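General Secretion Pathway Protein (Vibrio vulnificus, PDB 4G54) probably binds peptidoglycan as the periplasmic part of an EpsAB fusion protein of the type II secretion system. Local coordinates at residues L34-L37 with Y38-W41; R44-R47 with I48-M51; E96-P99 with E100-V103; M202-L205 with S206-W209. One frame throughout, in Å; residues are numbered along the deposited sequence. Where two conformers were deposited one is given.

How the interactions relate
The four contacts are all local, and they follow one another along the chain, so together they illustrate how residues three to five apart shape a helix, a turn, a hairpin and a bend. Interactions 1 and 2 are adjacent, with centres 10 Å apart: Tyr38 of helix 30-40 rests on Ala45 of the loop that follows strand 43-44. Interaction 3 lies about 28 Å from interaction 2, centre to centre, at a hairpin of the six-stranded antiparallel sheet whose strands 79-85, 88-97 and 125-131 pack against helix 30-40. Interaction 4 follows helix 193-202, and its Ser204, Pro208 and Trp209 return to touch Trp41 of interaction 1, joining this late loop to the C39-like domain.

Interaction 1 of 4, residues L34-L37 with Y38-W41; sequences LEEL and YKLW
Leu34 begins the run by offering its carbonyl oxygen to the next turn: Tyr38 N donates to Leu34 O at 2.8 Å, a nearly straight bond of 163°. The same oxygen also lies 3.2 Å from Tyr38 CD1, because CG of the tyrosine swings beside its own backbone N (chi1 -88°) and lays the ring obliquely against the carbonyl. Glu35 O accepts from Lys39 N at 3.3 Å, with the donor tilted from the carbonyl plane, and the lysine's aliphatic CG brushes this oxygen as well. These i to i+4 links mark the last turns of helix 30-40, whose inner side packs on the antiparallel sheet: Leu34 meets Leu80 and Leu129, and Leu37 meets Val93.

Glu36 provides the charged contact. Its chain bends at chi2 (68°), bringing OE1 within 3.0 Å of Lys39 NZ in a salt bridge. The lysine, extended beyond CG, passes slantwise across the glutamate and comes to OE1 on the syn side, yet clearly out of the carboxylate plane. The other oxygen, OE2, is bonded to Tyr226 OH, and a water lies between OE2 and Lys39 NZ, so both carboxylate oxygens are held. The backbone oxygen of Glu36 receives Leu40 N only weakly, at 3.4 Å. Leu37 then sends its carbonyl to the edge of the Trp41 indole, where Trp41 CD1 lies 3.3 Å from Leu37 O, near the ring plane; Leu37 CD1, a methyl, is a looser neighbour of Leu40 CD2 at 4.5 Å.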
ATOM      1  N   LEU A  34      -6.081  10.230  -4.707  1.00 18.34           N
ATOM      2  CA  LEU A  34      -5.787   9.577  -3.390  1.00 16.47           C
ATOM      3  C   LEU A  34      -7.077   9.323  -2.621  1.00 17.75           C
ATOM      4  O   LEU A  34      -7.182   8.278  -1.941  1.00 17.90           O
ATOM      5  CB  LEU A  34      -4.874  10.413  -2.521  1.00 18.01           C
ATOM      6  CG  LEU A  34      -3.463  10.472  -3.029  1.00 19.11           C
ATOM      7  CD1 LEU A  34      -2.766  11.497  -2.164  1.00 20.55           C
ATOM      8  CD2 LEU A  34      -2.744   9.065  -2.899  1.00 21.91           C
ATOM      9  N   GLU A  35      -8.083  10.194  -2.804  1.00 17.31           N
ATOM     10  CA  GLU A  35      -9.388   9.890  -2.189  1.00 19.11           C
ATOM     11  C   GLU A  35      -9.878   8.530  -2.725  1.00 19.44           C
ATOM     12  O   GLU A  35     -10.392   7.691  -1.950  1.00 20.07           O
ATOM     13  CB  GLU A  35     -10.418  11.041  -2.427  1.00 20.39           C
ATOM     14  CG  GLU A  35     -11.668  10.800  -1.675  1.00 25.08           C
ATOM     15  CD  GLU A  35     -12.714  11.866  -1.964  1.00 35.76           C
ATOM     16  OE1 GLU A  35     -12.504  12.680  -2.889  1.00 41.53           O
ATOM     17  OE2 GLU A  35     -13.746  11.844  -1.265  1.00 44.20           O
ATOM     18  N   GLU A  36      -9.747   8.258  -4.017  1.00 19.10           N
ATOM     19  CA  GLU A  36     -10.159   6.987  -4.571  1.00 19.76           C
ATOM     20  C   GLU A  36      -9.284   5.827  -4.032  1.00 18.25           C
ATOM     21  O   GLU A  36      -9.788   4.728  -3.762  1.00 18.63           O
ATOM     22  CB  GLU A  36     -10.082   7.076  -6.124  1.00 21.59           C
ATOM     23  CG  GLU A  36     -10.893   5.937  -6.862  1.00 24.72           C
ATOM     24  CD  GLU A  36     -12.392   6.067  -6.700  1.00 26.20           C
ATOM     25  OE1 GLU A  36     -12.899   7.138  -6.197  1.00 25.70           O
ATOM     26  OE2 GLU A  36     -13.057   5.096  -7.152  1.00 26.60           O
ATOM     27  N   LEU A  37      -7.971   6.066  -4.001  1.00 17.04           N
ATOM     28  CA  LEU A  37      -7.080   4.977  -3.534  1.00 15.93           C
ATOM     29  C   LEU A  37      -7.382   4.602  -2.097  1.00 17.48           C
ATOM     30  O   LEU A  37      -7.408   3.414  -1.755  1.00 17.91           O
ATOM     31  CB  LEU A  37      -5.625   5.444  -3.758  1.00 17.79           C
ATOM     32  CG  LEU A  37      -4.562   4.403  -3.427  1.00 18.44           C
ATOM     33  CD1 LEU A  37      -4.807   3.225  -4.303  1.00 18.60           C
ATOM     34  CD2 LEU A  37      -3.158   5.019  -3.726  1.00 18.29           C
ATOM     35  N   TYR A  38      -7.718   5.585  -1.255  1.00 17.39           N
ATOM     36  CA  TYR A  38      -8.093   5.222   0.118  1.00 17.73           C
ATOM     37  C   TYR A  38      -9.390   4.391   0.145  1.00 17.47           C
ATOM     38  O   TYR A  38      -9.540   3.515   1.012  1.00 18.89           O
ATOM     39  CB  TYR A  38      -8.356   6.452   0.960  1.00 17.08           C
ATOM     40  CG  TYR A  38      -7.125   7.029   1.651  1.00 15.41           C
ATOM     41  CD1 TYR A  38      -6.523   8.179   1.192  1.00 18.11           C
ATOM     42  CD2 TYR A  38      -6.538   6.385   2.783  1.00 19.46           C
ATOM     43  CE1 TYR A  38      -5.378   8.756   1.945  1.00 19.49           C
ATOM     44  CE2 TYR A  38      -5.447   6.863   3.417  1.00 19.36           C
ATOM     45  CZ  TYR A  38      -4.896   8.058   3.039  1.00 21.52           C
ATOM     46  OH  TYR A  38      -3.804   8.543   3.714  1.00 23.19           O
ATOM     47  N   LYS A  39     -10.302   4.614  -0.778  1.00 19.48           N
ATOM     48  CA  LYS A  39     -11.527   3.806  -0.730  1.00 20.58           C
ATOM     49  C   LYS A  39     -11.197   2.294  -0.947  1.00 20.62           C
ATOM     50  O   LYS A  39     -11.885   1.408  -0.425  1.00 21.78           O
ATOM     51  CB  LYS A  39     -12.460   4.214  -1.836  1.00 19.87           C
ATOM     52  CG  LYS A  39     -12.980   5.593  -1.747  1.00 24.91           C
ATOM     53  CD  LYS A  39     -14.086   5.818  -2.865  1.00 29.48           C
ATOM     54  CE  LYS A  39     -14.228   7.290  -3.107  1.00 30.79           C
ATOM     55  NZ  LYS A  39     -15.156   7.553  -4.250  1.00 39.14           N
ATOM     56  N   LEU A  40     -10.181   1.981  -1.781  1.00 18.14           N
ATOM     57  CA  LEU A  40      -9.769   0.600  -2.009  1.00 22.05           C
ATOM     58  C   LEU A  40      -9.291  -0.048  -0.749  1.00 22.13           C
ATOM     59  O   LEU A  40      -9.431  -1.263  -0.598  1.00 24.88           O
ATOM     60  CB  LEU A  40      -8.608   0.532  -3.035  1.00 22.43           C
ATOM     61  CG  LEU A  40      -8.943   0.248  -4.455  1.00 25.69           C
ATOM     62  CD1 LEU A  40      -9.562   1.448  -4.915  1.00 28.82           C
ATOM     63  CD2 LEU A  40      -7.683  -0.065  -5.292  1.00 24.81           C
ATOM     64  N   TRP A  41      -8.743   0.743   0.177  1.00 21.22           N
ATOM     65  CA  TRP A  41      -8.355   0.217   1.468  1.00 22.36           C
ATOM     66  C   TRP A  41      -9.528   0.188   2.464  1.00 22.83           C
ATOM     67  O   TRP A  41      -9.395  -0.256   3.637  1.00 26.81           O
ATOM     68  CB  TRP A  41      -7.185   1.055   2.021  1.00 20.61           C
ATOM     69  CG  TRP A  41      -5.909   0.876   1.256  1.00 20.27           C
ATOM     70  CD1 TRP A  41      -5.469   1.617   0.263  1.00 21.95           C
ATOM     71  CD2 TRP A  41      -4.915  -0.121   1.510  1.00 20.88           C
ATOM     72  NE1 TRP A  41      -4.230   1.183  -0.189  1.00 20.88           N
ATOM     73  CE2 TRP A  41      -3.859   0.099   0.589  1.00 21.92           C
ATOM     74  CE3 TRP A  41      -4.820  -1.159   2.445  1.00 20.54           C
ATOM     75  CZ2 TRP A  41      -2.658  -0.724   0.575  1.00 21.32           C
ATOM     76  CZ3 TRP A  41      -3.660  -1.964   2.435  1.00 18.76           C
ATOM     77  CH2 TRP A  41      -2.643  -1.752   1.492  1.00 21.04           C
TER
HETATM   78  O   HOH W   1     -15.604   5.499  -6.617  1.00 28.27           O

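Interaction 2 of 4, residues R44-R47 with I48-M51; sequences RATR and IDTM
From Thr46 to Thr50 the backbone coils into a single tight turn: Thr50 N donates to Thr46 O at 3.2 Å, while Asp49 N makes a weaker bond to the same oxygen. Ala45, just before it, is still extended, so the chain changes direction at Thr46, and Met51 N bonds back to Ile48 O to prolong the curl.

The side chain of Asp49 folds back over the start of this turn. With CG beside its own backbone N (chi1 -63°), it places OD2 2.8 Å from Thr46 N, which meets the anti lone pair in a bond of 160°. Thr46 OG1 donates to the same OD2 at 3.0 Å, but from above the carboxylate plane, so two donors of one residue grip one oxygen. The Thr46 N to Asp49 OD2 bond resembles one half of the capping box found at helix starts, in which the side chain three residues on accepts the N-H of the first residue. Thr46 OG1 also receives Ile48 N weakly, as in an ST turn. The remaining oxygen, Asp49 OD1, forms a salt bridge with Arg237 and a hydrogen bond with Thr57, fastening the turn to a later part of its own loop and to the chain near Arg237.

On the inner side Ala45 CB touches both Asp49 CB and Thr50 CG2, each at 4.0 Å, facing Tyr38 of helix 30-40. A water bridges Arg47 O and Thr50 OG1, 2.8 Å from each.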
ATOM      1  N   ARG A  44     -12.646   6.225   4.322  1.00 22.26           N
ATOM      2  CA  ARG A  44     -13.066   7.536   3.949  1.00 24.90           C
ATOM      3  C   ARG A  44     -11.958   8.544   4.371  1.00 26.98           C
ATOM      4  O   ARG A  44     -11.689   8.787   5.565  1.00 32.81           O
ATOM      5  CB  ARG A  44     -14.487   7.788   4.555  1.00 30.56           C
ATOM      6  CG  ARG A  44     -15.118   9.149   4.299  1.00 41.93           C
ATOM      7  CD  ARG A  44     -16.444   9.217   5.098  1.00 50.12           C
ATOM      8  NE  ARG A  44     -16.272   8.787   6.513  1.00 57.93           N
ATOM      9  CZ  ARG A  44     -16.913   7.766   7.093  1.00 58.53           C
ATOM     10  NH1 ARG A  44     -17.799   7.057   6.400  1.00 60.27           N
ATOM     11  NH2 ARG A  44     -16.682   7.461   8.371  1.00 54.94           N
ATOM     12  N   ALA A  45     -11.354   9.182   3.398  1.00 24.48           N
ATOM     13  CA  ALA A  45     -10.229  10.103   3.657  1.00 23.58           C
ATOM     14  C   ALA A  45     -10.717  11.532   3.707  1.00 26.10           C
ATOM     15  O   ALA A  45     -11.601  11.909   2.928  1.00 27.21           O
ATOM     16  CB  ALA A  45      -9.220   9.951   2.544  1.00 23.99           C
ATOM     17  N   THR A  46     -10.118  12.338   4.586  1.00 23.84           N
ATOM     18  CA  THR A  46     -10.418  13.746   4.612  1.00 25.15           C
ATOM     19  C   THR A  46      -9.527  14.557   3.700  1.00 24.36           C
ATOM     20  O   THR A  46      -8.540  14.073   3.184  1.00 23.71           O
ATOM     21  CB  THR A  46     -10.329  14.350   6.084  1.00 26.24           C
ATOM     22  OG1 THR A  46      -8.949  14.537   6.351  1.00 27.10           O
ATOM     23  CG2 THR A  46     -10.970  13.426   7.172  1.00 26.28           C
ATOM     24  N   ARG A  47      -9.853  15.847   3.549  1.00 24.92           N
ATOM     25  CA  ARG A  47      -8.993  16.728   2.780  1.00 25.32           C
ATOM     26  C   ARG A  47      -7.533  16.757   3.311  1.00 26.18           C
ATOM     27  O   ARG A  47      -6.563  17.030   2.529  1.00 26.22           O
ATOM     28  CB  ARG A  47      -9.608  18.120   2.720  0.50 28.11           C
ATOM     29  CG  ARG A  47      -9.465  18.746   1.392  0.50 31.16           C
ATOM     30  CD  ARG A  47      -9.603  20.279   1.598  0.50 33.76           C
ATOM     31  NE  ARG A  47     -10.839  20.959   1.192  0.50 40.22           N
ATOM     32  CZ  ARG A  47     -11.893  20.467   0.537  0.50 40.34           C
ATOM     33  NH1 ARG A  47     -11.970  19.199   0.162  0.50 38.67           N
ATOM     34  NH2 ARG A  47     -12.899  21.289   0.268  0.50 41.88           N
ATOM     35  N   ILE A  48      -7.355  16.611   4.630  1.00 23.21           N
ATOM     36  CA  ILE A  48      -5.980  16.601   5.181  1.00 24.06           C
ATOM     37  C   ILE A  48      -5.220  15.345   4.726  1.00 23.11           C
ATOM     38  O   ILE A  48      -4.003  15.429   4.307  1.00 26.62           O
ATOM     39  CB  ILE A  48      -6.032  16.748   6.679  1.00 25.58           C
ATOM     40  CG1 ILE A  48      -6.505  18.140   7.024  1.00 28.48           C
ATOM     41  CG2 ILE A  48      -4.701  16.582   7.294  1.00 27.60           C
ATOM     42  CD1 ILE A  48      -5.555  19.226   6.500  1.00 37.23           C
ATOM     43  N   ASP A  49      -5.926  14.202   4.683  1.00 19.40           N
ATOM     44  CA  ASP A  49      -5.293  12.988   4.327  1.00 20.27           C
ATOM     45  C   ASP A  49      -4.852  12.988   2.896  1.00 22.76           C
ATOM     46  O   ASP A  49      -3.835  12.361   2.537  1.00 25.84           O
ATOM     47  CB  ASP A  49      -6.304  11.837   4.520  1.00 21.48           C
ATOM     48  CG  ASP A  49      -6.709  11.711   5.967  1.00 22.20           C
ATOM     49  OD1 ASP A  49      -5.816  11.508   6.867  1.00 23.89           O
ATOM     50  OD2 ASP A  49      -7.917  11.774   6.238  1.00 22.52           O
ATOM     51  N   THR A  50      -5.575  13.653   2.014  1.00 20.25           N
ATOM     52  CA  THR A  50      -5.169  13.547   0.629  1.00 20.43           C
ATOM     53  C   THR A  50      -4.178  14.596   0.134  1.00 22.38           C
ATOM     54  O   THR A  50      -3.920  14.687  -1.080  1.00 22.48           O
ATOM     55  CB  THR A  50      -6.455  13.565  -0.268  1.00 20.29           C
ATOM     56  OG1 THR A  50      -7.180  14.776  -0.001  1.00 22.35           O
ATOM     57  CG2 THR A  50      -7.299  12.393   0.009  1.00 23.37           C
ATOM     58  N   MET A  51      -3.671  15.374   1.079  1.00 24.46           N
ATOM     59  CA  MET A  51      -2.530  16.284   0.774  1.00 26.80           C
ATOM     60  C   MET A  51      -1.184  15.540   0.512  1.00 27.38           C
ATOM     61  O   MET A  51      -0.291  16.126  -0.111  1.00 28.97           O
ATOM     62  CB  MET A  51      -2.337  17.318   1.866  1.00 28.63           C
ATOM     63  CG  MET A  51      -3.462  18.347   1.994  1.00 31.98           C
ATOM     64  SD  MET A  51      -3.223  19.288   3.508  1.00 41.78           S
ATOM     65  CE  MET A  51      -2.126  20.648   2.990  1.00 40.48           C
TER
HETATM   66  O   HOH W   2      -6.347  17.479  -0.193  1.00 21.86           O

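Interaction 3 of 4, residues E96-P99 with E100-V103; sequences EVDP and ERVV
Glu96 O and Val103 N, 2.9 Å apart, form the backbone bond of an antiparallel hydrogen-bonded pair, while Val97 and Val102 make the adjoining non-hydrogen-bonded pair and Asp98 N donates to Arg101 O at 3.0 Å, where the hairpin closes on a type I-like turn at Pro99 and Glu100.

Asp98 controls that turn. Its OD1 accepts Glu100 N at 2.8 Å, an Asx turn, and Arg101 N at 3.0 Å; the two N-H groups come from opposite faces of the carboxylate plane. The second oxygen, OD2, sits 3.4 Å from Arg101 CZ, over the centre of the guanidinium, with the two flat groups only 13° apart. The planes are stacked, and the pair counts as a long salt bridge of charges alone, since no N-H points at OD2; with Glu96 it makes a salt-bridge network. On the opposite guanidinium face lies Glu96 CG, offset toward the rim. Bends at chi2 and chi3 curl the arginine back, putting its guanidinium between the two acids and giving NH2 a salt bridge of 3.1 Å to Glu96 OE2. Arg101 NE is buried with no hydrogen-bond partner; the nearby negative charge of Asp98 probably offsets part of that cost. On the other face of the sheet Val97 CG2 meets Val102 CG1 at 3.5 Å.

The hairpin joins strands 88-97 and 101-105: its valine pair rests on Trp69 of helix 69-73, while Arg101 and Val103 lean on Thr112 of strand 110-114.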
ATOM      1  N   GLU A  96      -4.169  -3.761 -10.571  1.00 21.85           N
ATOM      2  CA  GLU A  96      -3.265  -4.918 -10.712  1.00 24.14           C
ATOM      3  C   GLU A  96      -2.459  -4.789 -11.988  1.00 22.60           C
ATOM      4  O   GLU A  96      -2.787  -4.019 -12.841  1.00 23.94           O
ATOM      5  CB  GLU A  96      -3.982  -6.225 -10.659  1.00 27.95           C
ATOM      6  CG  GLU A  96      -5.071  -6.360 -11.646  1.00 29.52           C
ATOM      7  CD  GLU A  96      -5.852  -7.698 -11.375  1.00 38.43           C
ATOM      8  OE1 GLU A  96      -7.058  -7.684 -11.123  1.00 42.62           O
ATOM      9  OE2 GLU A  96      -5.181  -8.764 -11.392  1.00 45.78           O
ATOM     10  N   VAL A  97      -1.428  -5.594 -12.070  1.00 23.80           N
ATOM     11  CA  VAL A  97      -0.456  -5.434 -13.152  1.00 23.58           C
ATOM     12  C   VAL A  97       0.173  -6.768 -13.448  1.00 24.57           C
ATOM     13  O   VAL A  97       0.453  -7.564 -12.518  1.00 25.03           O
ATOM     14  CB  VAL A  97       0.651  -4.406 -12.782  1.00 23.66           C
ATOM     15  CG1 VAL A  97       1.363  -4.712 -11.383  1.00 24.39           C
ATOM     16  CG2 VAL A  97       1.704  -4.333 -13.926  1.00 24.04           C
ATOM     17  N   ASP A  98       0.377  -7.032 -14.744  1.00 24.53           N
ATOM     18  CA  ASP A  98       1.160  -8.231 -15.168  1.00 27.91           C
ATOM     19  C   ASP A  98       1.996  -7.795 -16.387  1.00 26.83           C
ATOM     20  O   ASP A  98       1.905  -6.627 -16.764  1.00 24.96           O
ATOM     21  CB  ASP A  98       0.279  -9.475 -15.356  1.00 31.02           C
ATOM     22  CG  ASP A  98      -0.611  -9.423 -16.593  1.00 35.50           C
ATOM     23  OD1 ASP A  98      -0.261  -8.742 -17.587  1.00 36.25           O
ATOM     24  OD2 ASP A  98      -1.641 -10.162 -16.617  1.00 42.78           O
ATOM     25  N   PRO A  99       2.873  -8.652 -16.937  1.00 28.95           N
ATOM     26  CA  PRO A  99       3.700  -8.176 -18.084  1.00 29.24           C
ATOM     27  C   PRO A  99       2.958  -7.675 -19.297  1.00 28.83           C
ATOM     28  O   PRO A  99       3.558  -6.934 -20.104  1.00 29.17           O
ATOM     29  CB  PRO A  99       4.473  -9.440 -18.488  1.00 32.29           C
ATOM     30  CG  PRO A  99       4.622 -10.124 -17.167  1.00 31.30           C
ATOM     31  CD  PRO A  99       3.352  -9.953 -16.440  1.00 32.68           C
ATOM     32  N   GLU A 100       1.690  -8.047 -19.418  1.00 28.57           N
ATOM     33  CA  GLU A 100       0.966  -7.684 -20.623  1.00 30.64           C
ATOM     34  C   GLU A 100      -0.068  -6.540 -20.491  1.00 29.51           C
ATOM     35  O   GLU A 100      -0.410  -5.898 -21.513  1.00 30.48           O
ATOM     36  CB  GLU A 100       0.280  -8.950 -21.186  1.00 33.73           C
ATOM     37  CG  GLU A 100       1.256 -10.026 -21.748  1.00 40.35           C
ATOM     38  CD  GLU A 100       0.491 -11.266 -22.216  1.00 49.47           C
ATOM     39  OE1 GLU A 100      -0.634 -11.487 -21.714  1.00 54.35           O
ATOM     40  OE2 GLU A 100       0.976 -12.008 -23.092  1.00 54.37           O
ATOM     41  N   ARG A 101      -0.586  -6.318 -19.283  1.00 28.17           N
ATOM     42  CA  ARG A 101      -1.769  -5.449 -19.111  1.00 28.85           C
ATOM     43  C   ARG A 101      -1.798  -4.888 -17.710  1.00 26.83           C
ATOM     44  O   ARG A 101      -1.264  -5.519 -16.784  1.00 26.66           O
ATOM     45  CB  ARG A 101      -3.112  -6.226 -19.290  1.00 31.84           C
ATOM     46  CG  ARG A 101      -3.441  -7.242 -18.137  1.00 37.49           C
ATOM     47  CD  ARG A 101      -3.978  -6.658 -16.712  1.00 47.76           C
ATOM     48  NE  ARG A 101      -3.301  -7.175 -15.457  1.00 45.60           N
ATOM     49  CZ  ARG A 101      -3.734  -8.217 -14.716  1.00 55.22           C
ATOM     50  NH1 ARG A 101      -4.861  -8.861 -15.062  1.00 54.77           N
ATOM     51  NH2 ARG A 101      -3.068  -8.621 -13.604  1.00 54.46           N
ATOM     52  N   VAL A 102      -2.405  -3.730 -17.545  1.00 24.01           N
ATOM     53  CA  VAL A 102      -2.657  -3.220 -16.181  1.00 23.21           C
ATOM     54  C   VAL A 102      -4.163  -2.970 -16.118  1.00 22.69           C
ATOM     55  O   VAL A 102      -4.841  -2.758 -17.135  1.00 25.13           O
ATOM     56  CB  VAL A 102      -1.925  -1.939 -15.908  1.00 23.23           C
ATOM     57  CG1 VAL A 102      -0.384  -2.206 -15.796  1.00 23.41           C
ATOM     58  CG2 VAL A 102      -2.234  -0.800 -16.989  1.00 23.51           C
ATOM     59  N   VAL A 103      -4.677  -3.153 -14.907  1.00 20.93           N
ATOM     60  CA  VAL A 103      -6.098  -2.834 -14.626  1.00 21.44           C
ATOM     61  C   VAL A 103      -6.141  -1.529 -13.884  1.00 20.46           C
ATOM     62  O   VAL A 103      -5.486  -1.327 -12.866  1.00 20.11           O
ATOM     63  CB  VAL A 103      -6.807  -3.951 -13.812  1.00 21.59           C
ATOM     64  CG1 VAL A 103      -8.249  -3.528 -13.449  1.00 24.83           C
ATOM     65  CG2 VAL A 103      -6.744  -5.204 -14.672  1.00 22.76           C
TER
HETATM   66  O   HOH W   3      -1.804 -11.038 -19.128  1.00 50.84           O

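Interaction 4 of 4, residues M202-L205 with S206-W209; sequences MVSL and SEPW
Glu207 reaches back across the bend to Ser204, and the carboxylate is the part that does the holding. Its CG lies beside its own backbone N (chi1 -50°), and the chain runs straight from there, carrying the carboxylate alongside the backbone of the residues before the bend. OE2 accepts Ser204 N at 3.1 Å; the donor comes on the anti side, somewhat out of the carboxylate plane, and the N-H points at it with an angle of 145°. Just beyond, Val203 CA is 3.7 Å from the same oxygen, so OE2 rests in the corner where the backbone leaves the helix.

The aliphatic part of the glutamate has its own partner. Ser204 CB faces the second segment and meets Glu207 CG at 3.9 Å, with Ser206 O 3.5 Å from the same CB; the serine's methylene is thus packed inside the bend. OE1, the other oxygen, forms a salt bridge with Arg210, so the two carboxylate oxygens have separate tasks, one binding the backbone behind and one the charged residue ahead. Lys156 of helix 145-158 bonds Ser204 O and makes a long, weak ion pair with Glu207 OE1. Leu205 points outward from the bend and packs on Leu153 and Gln152 of the same helix.

Beyond Glu207 the chain enters a 3-10 turn at Pro208 and Trp209, and the indole of Trp209 meets that of Trp41 edge to face. This is a side-chain-to-backbone bond that pins the connection leaving helix 193-202: a glutamate ties down a backbone N-H just after the helix, where the chain turns from the helices toward the C39-like domain.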
ATOM      1  N   MET A 202       5.313  -4.358   2.361  1.00 15.25           N
ATOM      2  CA  MET A 202       4.962  -5.613   1.643  1.00 17.90           C
ATOM      3  C   MET A 202       3.608  -6.152   2.052  1.00 18.54           C
ATOM      4  O   MET A 202       2.841  -6.680   1.193  1.00 19.45           O
ATOM      5  CB  MET A 202       6.062  -6.658   1.994  1.00 18.70           C
ATOM      6  CG  MET A 202       7.461  -6.472   1.384  1.00 24.67           C
ATOM      7  SD  MET A 202       8.518  -7.811   2.048  1.00 24.70           S
ATOM      8  CE  MET A 202       7.590  -9.242   1.443  1.00 25.10           C
ATOM      9  N   VAL A 203       3.269  -6.055   3.365  1.00 16.96           N
ATOM     10  CA  VAL A 203       2.012  -6.724   3.821  1.00 17.13           C
ATOM     11  C   VAL A 203       1.267  -5.806   4.771  1.00 17.47           C
ATOM     12  O   VAL A 203       1.838  -4.921   5.402  1.00 16.04           O
ATOM     13  CB  VAL A 203       2.263  -8.116   4.562  1.00 17.98           C
ATOM     14  CG1 VAL A 203       2.842  -9.193   3.584  1.00 20.33           C
ATOM     15  CG2 VAL A 203       3.152  -7.919   5.741  1.00 19.31           C
ATOM     16  N   SER A 204      -0.057  -6.056   4.898  1.00 19.49           N
ATOM     17  CA  SER A 204      -0.866  -5.273   5.820  1.00 18.67           C
ATOM     18  C   SER A 204      -1.728  -6.247   6.635  1.00 19.53           C
ATOM     19  O   SER A 204      -2.022  -7.367   6.169  1.00 23.24           O
ATOM     20  CB  SER A 204      -1.876  -4.410   5.031  1.00 23.88           C
ATOM     21  OG  SER A 204      -1.222  -3.721   3.927  1.00 27.81           O
ATOM     22  N   LEU A 205      -2.238  -5.735   7.748  1.00 20.53           N
ATOM     23  CA  LEU A 205      -3.180  -6.618   8.578  1.00 23.38           C
ATOM     24  C   LEU A 205      -4.485  -6.924   7.846  1.00 28.57           C
ATOM     25  O   LEU A 205      -5.044  -8.015   8.064  1.00 31.12           O
ATOM     26  CB  LEU A 205      -3.528  -5.938   9.896  1.00 26.70           C
ATOM     27  CG  LEU A 205      -2.351  -5.626  10.860  1.00 26.89           C
ATOM     28  CD1 LEU A 205      -2.806  -4.814  12.100  1.00 30.54           C
ATOM     29  CD2 LEU A 205      -1.602  -6.916  11.308  1.00 26.61           C
ATOM     30  N   SER A 206      -4.985  -5.991   7.036  1.00 30.38           N
ATOM     31  CA  SER A 206      -6.085  -6.357   6.122  1.00 32.99           C
ATOM     32  C   SER A 206      -5.853  -5.678   4.787  1.00 31.66           C
ATOM     33  O   SER A 206      -5.343  -4.543   4.730  1.00 33.00           O
ATOM     34  CB  SER A 206      -7.493  -6.066   6.684  1.00 34.49           C
ATOM     35  OG  SER A 206      -8.541  -6.814   5.963  1.00 37.76           O
ATOM     36  N   GLU A 207      -6.290  -6.385   3.739  1.00 32.66           N
ATOM     37  CA  GLU A 207      -6.052  -5.928   2.364  1.00 30.10           C
ATOM     38  C   GLU A 207      -7.393  -6.015   1.633  1.00 27.72           C
ATOM     39  O   GLU A 207      -7.644  -6.899   0.810  1.00 26.84           O
ATOM     40  CB  GLU A 207      -4.948  -6.804   1.741  1.00 32.37           C
ATOM     41  CG  GLU A 207      -3.703  -6.904   2.672  1.00 39.31           C
ATOM     42  CD  GLU A 207      -2.542  -7.647   2.044  1.00 50.07           C
ATOM     43  OE1 GLU A 207      -2.849  -8.589   1.282  1.00 55.03           O
ATOM     44  OE2 GLU A 207      -1.351  -7.303   2.343  1.00 48.57           O
ATOM     45  N   PRO A 208      -8.343  -5.136   2.030  1.00 25.17           N
ATOM     46  CA  PRO A 208      -9.636  -5.257   1.415  1.00 23.92           C
ATOM     47  C   PRO A 208      -9.616  -5.082  -0.073  1.00 22.44           C
ATOM     48  O   PRO A 208     -10.584  -5.463  -0.752  1.00 24.79           O
ATOM     49  CB  PRO A 208     -10.525  -4.231   2.166  1.00 25.89           C
ATOM     50  CG  PRO A 208      -9.601  -3.532   3.053  1.00 28.56           C
ATOM     51  CD  PRO A 208      -8.227  -3.931   2.856  1.00 27.24           C
ATOM     52  N   TRP A 209      -8.558  -4.455  -0.612  1.00 20.03           N
ATOM     53  CA  TRP A 209      -8.506  -4.215  -2.053  1.00 21.76           C
ATOM     54  C   TRP A 209      -8.447  -5.493  -2.876  1.00 23.82           C
ATOM     55  O   TRP A 209      -8.722  -5.470  -4.100  1.00 26.67           O
ATOM     56  CB  TRP A 209      -7.257  -3.272  -2.378  1.00 20.63           C
ATOM     57  CG  TRP A 209      -5.923  -3.764  -1.829  1.00 22.10           C
ATOM     58  CD1 TRP A 209      -5.286  -3.418  -0.611  1.00 20.42           C
ATOM     59  CD2 TRP A 209      -5.049  -4.700  -2.464  1.00 22.15           C
ATOM     60  NE1 TRP A 209      -4.119  -4.136  -0.486  1.00 23.63           N
ATOM     61  CE2 TRP A 209      -3.909  -4.885  -1.618  1.00 23.39           C
ATOM     62  CE3 TRP A 209      -5.079  -5.339  -3.699  1.00 26.02           C
ATOM     63  CZ2 TRP A 209      -2.841  -5.692  -1.973  1.00 27.83           C
ATOM     64  CZ3 TRP A 209      -4.007  -6.140  -4.033  1.00 28.45           C
ATOM     65  CH2 TRP A 209      -2.914  -6.304  -3.187  1.00 28.64           C
TER